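Local coordinates for reticulocyte binding protein (Streptococcus agalactiae COH1, PDB 3FAW) that probably hydrolyses alpha-1,6-glucosidic linkages of pullulan and related branched glucans as a cell-wall-anchored pullulanase of group B Streptococcus, at residues Ala465-Ala470 / Asp511-Phe516. Residues are numbered along the deposited sequence; the frame is centred on the assembly and turned at random.
With CA (calcium ion), chain E.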
loop_
_atom_site.group_PDB
_atom_site.type_symbol
_atom_site.label_atom_id
_atom_site.label_comp_id
_atom_site.label_asym_id
_atom_site.label_seq_id
_atom_site.Cartn_x
_atom_site.Cartn_y
_atom_site.Cartn_z
ATOM N N ALA A 465 8.170 2.530 -14.998
ATOM C CA ALA A 465 9.098 3.667 -15.057
ATOM C C ALA A 465 8.966 4.640 -13.878
ATOM O O ALA A 465 9.977 5.116 -13.345
ATOM C CB ALA A 465 8.931 4.415 -16.382
ATOM N N ALA A 466 7.731 4.937 -13.477
ATOM C CA ALA A 466 7.483 5.843 -12.346
ATOM C C ALA A 466 7.948 5.244 -11.012
ATOM O O ALA A 466 8.529 5.940 -10.178
ATOM C CB ALA A 466 5.999 6.216 -12.275
ATOM N N ILE A 467 7.703 3.952 -10.822
ATOM C CA ILE A 467 8.094 3.270 -9.584
ATOM C C ILE A 467 9.611 3.052 -9.543
ATOM O O ILE A 467 10.229 3.166 -8.475
ATOM C CB ILE A 467 7.351 1.921 -9.402
ATOM C CG1 ILE A 467 5.833 2.106 -9.536
ATOM C CG2 ILE A 467 7.673 1.314 -8.040
ATOM C CD1 ILE A 467 5.229 3.118 -8.561
ATOM N N GLU A 468 10.203 2.744 -10.700
ATOM C CA GLU A 468 11.663 2.691 -10.842
ATOM C C GLU A 468 12.298 4.000 -10.391
ATOM O O GLU A 468 13.242 4.004 -9.601
ATOM C CB GLU A 468 12.070 2.433 -12.301
ATOM C CG GLU A 468 12.283 0.969 -12.669
ATOM C CD GLU A 468 13.587 0.384 -12.129
ATOM O OE1 GLU A 468 14.295 1.075 -11.365
ATOM O OE2 GLU A 468 13.902 -0.775 -12.473
ATOM N N LEU A 469 11.777 5.107 -10.913
ATOM C CA LEU A 469 12.294 6.436 -10.591
ATOM C C LEU A 469 12.116 6.755 -9.107
ATOM O O LEU A 469 13.027 7.283 -8.473
ATOM C CB LEU A 469 11.606 7.507 -11.445
ATOM C CG LEU A 469 12.127 8.943 -11.336
ATOM C CD1 LEU A 469 13.587 9.016 -11.778
ATOM C CD2 LEU A 469 11.272 9.891 -12.164
ATOM N N ALA A 470 10.944 6.439 -8.565
ATOM C CA ALA A 470 10.678 6.633 -7.138
ATOM C C ALA A 470 11.694 5.876 -6.277
ATOM O O ALA A 470 12.158 6.391 -5.260
ATOM C CB ALA A 470 9.257 6.200 -6.790
ATOM N N ASP A 511 15.524 -5.709 -10.034
ATOM C CA ASP A 511 15.788 -6.141 -8.658
ATOM C C ASP A 511 15.704 -4.921 -7.730
ATOM O O ASP A 511 16.660 -4.598 -7.020
ATOM C CB ASP A 511 17.168 -6.807 -8.524
ATOM C CG ASP A 511 17.240 -8.193 -9.166
ATOM O OD1 ASP A 511 16.194 -8.793 -9.499
ATOM O OD2 ASP A 511 18.373 -8.698 -9.322
ATOM N N THR A 512 14.556 -4.250 -7.748
ATOM C CA THR A 512 14.331 -3.046 -6.945
ATOM C C THR A 512 13.193 -3.263 -5.943
ATOM O O THR A 512 13.429 -3.388 -4.743
ATOM C CB THR A 512 14.017 -1.832 -7.845
ATOM O OG1 THR A 512 12.885 -2.117 -8.677
ATOM C CG2 THR A 512 15.215 -1.497 -8.729
ATOM N N VAL A 513 11.964 -3.331 -6.445
ATOM C CA VAL A 513 10.781 -3.466 -5.599
ATOM C C VAL A 513 10.294 -4.917 -5.593
ATOM O O VAL A 513 10.216 -5.546 -6.650
ATOM C CB VAL A 513 9.649 -2.542 -6.094
ATOM C CG1 VAL A 513 8.424 -2.677 -5.215
ATOM C CG2 VAL A 513 10.126 -1.091 -6.138
ATOM N N GLY A 514 9.983 -5.438 -4.404
ATOM C CA GLY A 514 9.436 -6.796 -4.248
ATOM C C GLY A 514 7.913 -6.812 -4.230
ATOM O O GLY A 514 7.285 -5.832 -3.840
ATOM N N VAL A 515 7.312 -7.919 -4.659
ATOM C CA VAL A 515 5.850 -8.027 -4.706
ATOM C C VAL A 515 5.324 -9.172 -3.843
ATOM O O VAL A 515 5.996 -10.191 -3.653
ATOM C CB VAL A 515 5.324 -8.218 -6.148
ATOM C CG1 VAL A 515 5.701 -7.018 -7.021
ATOM C CG2 VAL A 515 5.836 -9.528 -6.740
ATOM N N PHE A 516 4.105 -8.995 -3.339
ATOM C CA PHE A 516 3.436 -10.020 -2.541
ATOM C C PHE A 516 3.227 -11.299 -3.340
ATOM O O PHE A 516 2.823 -11.252 -4.499
ATOM C CB PHE A 516 2.095 -9.503 -2.006
ATOM C CG PHE A 516 2.242 -8.560 -0.853
ATOM C CD1 PHE A 516 2.330 -9.044 0.445
ATOM C CD2 PHE A 516 2.329 -7.188 -1.064
ATOM C CE1 PHE A 516 2.479 -8.178 1.517
ATOM C CE2 PHE A 516 2.485 -6.315 0.002
ATOM C CZ PHE A 516 2.560 -6.811 1.294
HETATM CA CA CA E . 14.164 -9.617 -10.299
HETATM O O HOH W 1 15.397 -9.030 -12.282
#
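Ile-467 and Val-513 make the apolar part of this contact, one methyl branch from each, with Ile-467 CG2 3.9 Å from Val-513 CG2 and the two side chains crossing at about a right angle. In Ile-467 that methyl stands anti to the backbone N, while CG1 and CD1 lead away from the strand; the residue also packs on Phe-456. One residue later in the helix and one earlier in the other segment, a carboxylate meets a methyl. The end of Glu-468 reaches Thr-512 crosswise, both oxygens near CG2, with Glu-468 OE1 3.8 Å from Thr-512 CG2, and a bend at chi2 (-75°) brings it there. No hydrogen bond joins these two directly. Calcium is bound at Asp-511, just before Thr-512: its CB points away from the helix, and Asp-511 OD1 lies 2.3 Å from the ion. A water at 2.4 Å from the calcium, the carbonyl oxygens of Met-507 and Thr-510, and Asp-561 and Asp-565 also bind the ion. Helix 464-477 here packs outside the TIM barrel, against Thr-512 and Val-513, where the chain enters the barrel strand between 482-485 and 566-568. Glu-468 OE2 and Thr-512 OG1 each hydrogen-bond to the hydroxyl of Thr-510, the residue whose carbonyl is on the metal, consistent with the helix helping to position the calcium-binding loop.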